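Extracellular ligand-binding receptor (Verminephrobacter eiseniae, PDB 4M88) probably binds amino acids outside the cell as the solute-binding receptor of an ABC transporter, a member of the leucine-binding protein family. Local coordinates at residues Q193-G198 with A221-P226; A213-L218 with K240-A245; K306-G309 with A313-A316. One frame throughout, in Å; residues are numbered along the deposited sequence.

Overall arrangement
Interactions 1 and 2 belong to one alpha/beta lobe, built on the mixed sheet that contains strands 201-205, 227-229 and 250-254, whereas interaction 3 lies on the opposite side of the chain's centre, about 52 Å and 46 Å from them between centres. The first two are 14 Å apart and share helix 208-220: interaction 2 packs its middle against helix 235-247, and interaction 1 joins the loop after it to the end of helix 184-195. Their segments alternate along the chain; together they link these three helices, and they touch through I194 and L218. Both are apolar; interaction 3, later in sequence, is polar and water-bridged, and joins the loop after helix 286-303 to the start of helix 312-321.

Interaction 1 (Q193-G198 with A221-P226); sequences QIAALG and ADVTQP
A195 and V223 meet where the C-terminal end of helix 184-195 lies beside the loop that leaves helix 208-220, two neighbouring helices of the alpha/beta lobe of a periplasmic binding protein. The loop begins with a Schellman motif: D222, with positive phi, is its C-prime residue, V223 N bonds back to L218 O and D222 N to R219 O. This turn brings V223 round to face the other helix.

The contact across the segments is apolar and small, burying 120 Å² in all. A195 has the largest share, with V223 close behind; the methyl of A195 fits between A221 and V223. On one side it approaches the methyl of A221, CB to CB 4.4 Å, and the backbone carbonyl, with A195 CB 3.7 Å from A221 O. V223 reaches it with a single branch, CG2, which stands anti to the carbonyl carbon and beside the backbone N. I194 adds a looser touch through its own CG2 branch, and is itself buried against V178, V202 and L218; V223 likewise rests on V202 and L218.

Polar links run outward from the pair. R219 NH1, from the end of helix 208-220, bonds to the backbone oxygens of V223 and Q225, and P226 joins V202 by backbone hydrogen bonds as strand 227-229 approaches. At the centre, V223 CG2 lies 3.9 Å from A195 CB and equally far from A195 CA.

Interaction 2 (A213-L218 with K240-A245); sequences AGIAAL and KVVGVA
A216 and V242 mark the closest backbone approach, CA to CA 6.0 Å, between two helical segments whose axes pass 9.7 Å apart and cross at 49° with their N-to-C directions broadly alike. Such a separation suits the small residue at the meeting point: alanine gives the first helix a low surface on which two valines of the second can lie.

V242 does most of the touching. Its CG1 reaches over the backbone of A216, 3.6 Å from A216 CA, and also meets the methyl, at 3.8 Å from A216 CB. The torsion explains the choice of branch: with chi1 at -63°, CG1 extends anti to the carbonyl carbon, while CG2 sits between the backbone N and the carbonyl carbon. That second methyl turns to I215, one residue before A216 on the other helix, with V242 CG2 4.5 Å from I215 CG2, a looser contact. V241 completes the set from the neighbouring position: its CG1 comes to 4.0 Å from A216 CB, so that this methyl meets one branch from each valine. The interface is wholly apolar and modest, with 123 Å² buried, and the exposed V241 lies at its outer edge while the buried I215 lies on the inner side, next to strand 227-229.

Helix 235-247 is kinked at G243, which has a positive phi and directly follows V242, so the contact is made by the turn before the kink.

The two are successive helices of beta-alpha-beta units, packed together on one side of parallel strands 201-205, 227-229 and 250-254. A213 and A217 pack on L187 of helix 184-195, whereas I215 also touches I238 of helix 235-247 and descends onto L227 and V229 of strand 227-229.

Interaction 3 (K306-G309 with A313-A316); sequences KNTG and ANLA
N314, early in helix 312-321, lays its side chain against G309 in the loop before that helix. Its CB lies 3.4 Å from N307 OD1, and about as near to G309 O. Since CG stands anti to the carbonyl carbon (chi1 -68°), the amide is carried alongside the glycine backbone, where N314 CG packs on G309 CA and C. At the tip the two heteroatoms part: OD1 lies 3.3 Å from G309 C, an approach that a side chain at this glycine would block, and accepts a hydrogen bond from S311 OG, while ND2 donates to a water at 3.2 Å from N314 ND2. The approach of ND2 to T308 OG1 is too poorly angled to bond.

The same water accepts from T308 N and donates to N307 OD1, 3.0 Å away. N307, whose amide plane stands 85° from that of N314, uses its other end within the loop: N307 ND2 donates to G309 O at 2.8 Å, tilted 22° from the carbonyl plane, and also to L302 O.

An alanine at N314 would keep CB but is likely to leave the bridging water without one donor, S311 OG without its mate and the backbone of G309 less covered. Loop and helix are thus joined by the water and by T318 OG1, which can share its one proton between N307 OD1 and N314 O, two acceptors unable to bond each other.

Interaction 1 (Q193-G198 with A221-P226)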
loop_
_atom_site.group_PDB
_atom_site.type_symbol
_atom_site.label_atom_id
_atom_site.label_comp_id
_atom_site.label_asym_id
_atom_site.label_seq_id
_atom_site.Cartn_x
_atom_site.Cartn_y
_atom_site.Cartn_z
ATOM N N GLN A 193 -18.964 17.687 11.352
ATOM C CA GLN A 193 -19.024 18.571 10.183
ATOM C C GLN A 193 -19.495 17.805 8.954
ATOM O O GLN A 193 -20.367 18.270 8.222
ATOM C CB GLN A 193 -17.661 19.216 9.906
ATOM C CG GLN A 193 -17.549 19.908 8.532
ATOM C CD GLN A 193 -18.098 21.337 8.506
ATOM O OE1 GLN A 193 -18.640 21.827 9.495
ATOM N NE2 GLN A 193 -17.954 22.008 7.364
ATOM N N ILE A 194 -18.923 16.624 8.735
ATOM C CA ILE A 194 -19.301 15.813 7.576
ATOM C C ILE A 194 -20.768 15.403 7.650
ATOM O O ILE A 194 -21.481 15.413 6.647
ATOM C CB ILE A 194 -18.374 14.600 7.421
ATOM C CG1 ILE A 194 -16.994 15.093 6.979
ATOM C CG2 ILE A 194 -18.944 13.580 6.411
ATOM C CD1 ILE A 194 -15.922 14.054 7.007
ATOM N N ALA A 195 -21.232 15.087 8.851
ATOM C CA ALA A 195 -22.622 14.688 9.047
ATOM C C ALA A 195 -23.600 15.785 8.648
ATOM O O ALA A 195 -24.750 15.509 8.310
ATOM C CB ALA A 195 -22.854 14.275 10.487
ATOM N N ALA A 196 -23.142 17.030 8.692
ATOM C CA ALA A 196 -23.997 18.168 8.393
ATOM C C ALA A 196 -24.083 18.499 6.898
ATOM O O ALA A 196 -24.852 19.374 6.510
ATOM C CB ALA A 196 -23.538 19.388 9.175
ATOM N N LEU A 197 -23.315 17.795 6.070
ATOM C CA LEU A 197 -23.152 18.173 4.658
ATOM C C LEU A 197 -24.180 17.606 3.680
ATOM O O LEU A 197 -24.337 18.129 2.579
ATOM C CB LEU A 197 -21.751 17.801 4.170
ATOM C CG LEU A 197 -20.627 18.482 4.939
ATOM C CD1 LEU A 197 -19.278 18.175 4.319
ATOM C CD2 LEU A 197 -20.881 19.962 4.961
ATOM N N GLY A 198 -24.864 16.533 4.057
ATOM C CA GLY A 198 -25.793 15.897 3.135
ATOM C C GLY A 198 -25.084 15.257 1.953
ATOM O O GLY A 198 -25.629 15.186 0.845
ATOM N N ALA A 221 -21.054 9.414 14.376
ATOM C CA ALA A 221 -21.749 10.660 14.058
ATOM C C ALA A 221 -22.984 10.400 13.196
ATOM O O ALA A 221 -23.568 11.334 12.654
ATOM C CB ALA A 221 -20.815 11.646 13.374
ATOM N N ASP A 222 -23.374 9.129 13.098
ATOM C CA ASP A 222 -24.550 8.690 12.339
ATOM C C ASP A 222 -24.406 8.962 10.845
ATOM O O ASP A 222 -25.394 9.234 10.154
ATOM C CB ASP A 222 -25.844 9.318 12.882
ATOM C CG ASP A 222 -26.160 8.882 14.315
ATOM O OD1 ASP A 222 -25.811 7.741 14.687
ATOM O OD2 ASP A 222 -26.771 9.681 15.061
ATOM N N VAL A 223 -23.176 8.903 10.347
ATOM C CA VAL A 223 -22.972 8.926 8.907
ATOM C C VAL A 223 -23.115 7.480 8.453
ATOM O O VAL A 223 -22.192 6.678 8.610
ATOM C CB VAL A 223 -21.598 9.497 8.529
ATOM C CG1 VAL A 223 -21.386 9.429 7.016
ATOM C CG2 VAL A 223 -21.503 10.933 8.991
ATOM N N THR A 224 -24.296 7.147 7.934
ATOM C CA THR A 224 -24.615 5.784 7.530
ATOM C C THR A 224 -24.358 5.561 6.038
ATOM O O THR A 224 -24.514 4.446 5.532
ATOM C CB THR A 224 -26.081 5.475 7.826
ATOM O OG1 THR A 224 -26.901 6.456 7.186
ATOM C CG2 THR A 224 -26.335 5.540 9.325
ATOM N N GLN A 225 -23.971 6.632 5.347
ATOM C CA GLN A 225 -23.692 6.592 3.905
ATOM C C GLN A 225 -22.499 5.692 3.605
ATOM O O GLN A 225 -21.675 5.435 4.500
ATOM C CB GLN A 225 -23.401 8.008 3.390
ATOM C CG GLN A 225 -24.652 8.879 3.250
ATOM C CD GLN A 225 -25.211 9.321 4.588
ATOM O OE1 GLN A 225 -24.482 9.411 5.581
ATOM N NE2 GLN A 225 -26.514 9.598 4.624
ATOM N N PRO A 226 -22.389 5.210 2.348
ATOM C CA PRO A 226 -21.196 4.451 1.944
ATOM C C PRO A 226 -19.926 5.236 2.226
ATOM O O PRO A 226 -19.883 6.449 1.990
ATOM C CB PRO A 226 -21.383 4.304 0.426
ATOM C CG PRO A 226 -22.864 4.273 0.259
ATOM C CD PRO A 226 -23.389 5.266 1.261
#

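Interaction 2 (A213-L218 with K240-A245)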
loop_
_atom_site.group_PDB
_atom_site.type_symbol
_atom_site.label_atom_id
_atom_site.label_comp_id
_atom_site.label_asym_id
_atom_site.label_seq_id
_atom_site.Cartn_x
_atom_site.Cartn_y
_atom_site.Cartn_z
ATOM N N ALA A 213 -9.894 4.932 12.616
ATOM C CA ALA A 213 -10.460 5.895 13.554
ATOM C C ALA A 213 -11.493 6.783 12.875
ATOM O O ALA A 213 -12.499 7.137 13.492
ATOM C CB ALA A 213 -9.372 6.740 14.172
ATOM N N GLY A 214 -11.247 7.140 11.607
ATOM C CA GLY A 214 -12.153 8.006 10.873
ATOM C C GLY A 214 -13.466 7.315 10.568
ATOM O O GLY A 214 -14.537 7.913 10.677
ATOM N N ILE A 215 -13.388 6.051 10.187
ATOM C CA ILE A 215 -14.603 5.277 9.971
ATOM C C ILE A 215 -15.419 5.219 11.256
ATOM O O ILE A 215 -16.628 5.444 11.239
ATOM C CB ILE A 215 -14.290 3.855 9.485
ATOM C CG1 ILE A 215 -13.660 3.899 8.093
ATOM C CG2 ILE A 215 -15.562 3.012 9.462
ATOM C CD1 ILE A 215 -13.141 2.542 7.603
ATOM N N ALA A 216 -14.767 4.925 12.374
ATOM C CA ALA A 216 -15.496 4.785 13.630
ATOM C C ALA A 216 -16.152 6.103 14.008
ATOM O O ALA A 216 -17.293 6.120 14.473
ATOM C CB ALA A 216 -14.584 4.307 14.732
ATOM N N ALA A 217 -15.432 7.204 13.805
ATOM C CA ALA A 217 -15.957 8.523 14.138
ATOM C C ALA A 217 -17.158 8.874 13.265
ATOM O O ALA A 217 -18.155 9.426 13.755
ATOM C CB ALA A 217 -14.872 9.573 14.000
ATOM N N LEU A 218 -17.058 8.572 11.973
ATOM C CA LEU A 218 -18.172 8.809 11.061
ATOM C C LEU A 218 -19.415 7.995 11.458
ATOM O O LEU A 218 -20.511 8.549 11.538
ATOM C CB LEU A 218 -17.760 8.540 9.608
ATOM C CG LEU A 218 -16.799 9.553 8.982
ATOM C CD1 LEU A 218 -16.211 9.012 7.684
ATOM C CD2 LEU A 218 -17.493 10.906 8.733
ATOM N N LYS A 240 -13.348 -5.245 13.547
ATOM C CA LYS A 240 -12.852 -5.282 14.920
ATOM C C LYS A 240 -13.365 -4.078 15.710
ATOM O O LYS A 240 -13.754 -4.201 16.877
ATOM C CB LYS A 240 -11.311 -5.296 14.918
ATOM C CG LYS A 240 -10.697 -5.660 16.259
ATOM C CD LYS A 240 -11.011 -7.110 16.589
ATOM C CE LYS A 240 -10.947 -7.391 18.082
ATOM N NZ LYS A 240 -11.564 -8.710 18.407
ATOM N N VAL A 241 -13.393 -2.918 15.057
ATOM C CA VAL A 241 -13.741 -1.673 15.737
ATOM C C VAL A 241 -15.241 -1.350 15.706
ATOM O O VAL A 241 -15.840 -1.120 16.757
ATOM C CB VAL A 241 -12.909 -0.483 15.199
ATOM C CG1 VAL A 241 -13.252 0.789 15.963
ATOM C CG2 VAL A 241 -11.422 -0.786 15.330
ATOM N N VAL A 242 -15.849 -1.351 14.517
ATOM C CA VAL A 242 -17.257 -0.951 14.400
ATOM C C VAL A 242 -18.242 -2.105 14.171
ATOM O O VAL A 242 -19.447 -1.878 14.042
ATOM C CB VAL A 242 -17.467 0.114 13.288
ATOM C CG1 VAL A 242 -16.703 1.395 13.616
ATOM C CG2 VAL A 242 -17.037 -0.422 11.924
ATOM N N GLY A 243 -17.738 -3.333 14.110
ATOM C CA GLY A 243 -18.610 -4.481 13.942
ATOM C C GLY A 243 -19.051 -4.637 12.500
ATOM O O GLY A 243 -18.748 -3.803 11.646
ATOM N N VAL A 244 -19.750 -5.727 12.216
ATOM C CA VAL A 244 -20.277 -5.944 10.875
ATOM C C VAL A 244 -21.268 -4.835 10.539
ATOM O O VAL A 244 -21.302 -4.340 9.408
ATOM C CB VAL A 244 -20.930 -7.339 10.774
ATOM C CG1 VAL A 244 -21.683 -7.497 9.467
ATOM C CG2 VAL A 244 -19.853 -8.398 10.898
ATOM N N ALA A 245 -22.049 -4.435 11.537
ATOM C CA ALA A 245 -22.995 -3.326 11.409
ATOM C C ALA A 245 -22.371 -2.049 10.860
ATOM O O ALA A 245 -22.930 -1.421 9.968
ATOM C CB ALA A 245 -23.659 -3.039 12.754
#

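Interaction 3 (K306-G309 with A313-A316)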
loop_
_atom_site.group_PDB
_atom_site.type_symbol
_atom_site.label_atom_id
_atom_site.label_comp_id
_atom_site.label_asym_id
_atom_site.label_seq_id
_atom_site.Cartn_x
_atom_site.Cartn_y
_atom_site.Cartn_z
ATOM N N LYS A 306 17.159 -12.752 -18.552
ATOM C CA LYS A 306 17.943 -11.581 -18.957
ATOM C C LYS A 306 18.977 -11.158 -17.917
ATOM O O LYS A 306 20.023 -10.594 -18.256
ATOM C CB LYS A 306 17.022 -10.399 -19.277
ATOM C CG LYS A 306 16.290 -10.564 -20.594
ATOM C CD LYS A 306 15.161 -9.561 -20.758
ATOM C CE LYS A 306 14.347 -9.882 -22.013
ATOM N NZ LYS A 306 13.216 -8.935 -22.234
ATOM N N ASN A 307 18.683 -11.425 -16.649
ATOM C CA ASN A 307 19.566 -10.996 -15.575
ATOM C C ASN A 307 20.905 -11.718 -15.618
ATOM O O ASN A 307 20.960 -12.918 -15.881
ATOM C CB ASN A 307 18.907 -11.215 -14.222
ATOM C CG ASN A 307 19.708 -10.614 -13.093
ATOM O OD1 ASN A 307 20.027 -9.424 -13.118
ATOM N ND2 ASN A 307 20.036 -11.427 -12.093
ATOM N N THR A 308 21.984 -10.990 -15.356
ATOM C CA THR A 308 23.312 -11.571 -15.500
ATOM C C THR A 308 24.138 -11.554 -14.216
ATOM O O THR A 308 25.282 -12.009 -14.208
ATOM C CB THR A 308 24.114 -10.897 -16.645
ATOM O OG1 THR A 308 24.233 -9.493 -16.387
ATOM C CG2 THR A 308 23.418 -11.106 -17.989
ATOM N N GLY A 309 23.563 -11.046 -13.131
ATOM C CA GLY A 309 24.293 -10.984 -11.877
ATOM C C GLY A 309 23.477 -10.639 -10.645
ATOM O O GLY A 309 22.254 -10.460 -10.706
ATOM N N ALA A 313 22.858 -2.911 -9.421
ATOM C CA ALA A 313 22.861 -2.499 -10.825
ATOM C C ALA A 313 22.216 -3.561 -11.729
ATOM O O ALA A 313 21.428 -3.224 -12.617
ATOM C CB ALA A 313 24.261 -2.179 -11.284
ATOM N N ASN A 314 22.551 -4.832 -11.521
ATOM C CA ASN A 314 21.883 -5.904 -12.265
ATOM C C ASN A 314 20.375 -5.894 -12.056
ATOM O O ASN A 314 19.592 -6.039 -13.007
ATOM C CB ASN A 314 22.404 -7.285 -11.855
ATOM C CG ASN A 314 23.830 -7.523 -12.275
ATOM O OD1 ASN A 314 24.715 -7.696 -11.431
ATOM N ND2 ASN A 314 24.067 -7.553 -13.582
ATOM N N LEU A 315 19.963 -5.758 -10.798
ATOM C CA LEU A 315 18.546 -5.778 -10.476
ATOM C C LEU A 315 17.816 -4.620 -11.158
ATOM O O LEU A 315 16.802 -4.823 -11.825
ATOM C CB LEU A 315 18.339 -5.746 -8.951
ATOM C CG LEU A 315 16.892 -5.639 -8.465
ATOM C CD1 LEU A 315 16.035 -6.740 -9.062
ATOM C CD2 LEU A 315 16.871 -5.747 -6.960
ATOM N N ALA A 316 18.344 -3.409 -11.021
ATOM C CA ALA A 316 17.728 -2.244 -11.658
ATOM C C ALA A 316 17.672 -2.386 -13.178
ATOM O O ALA A 316 16.669 -2.036 -13.800
ATOM C CB ALA A 316 18.484 -0.974 -11.287
HETATM O O HOH W 1 21.368 -7.873 -15.265
#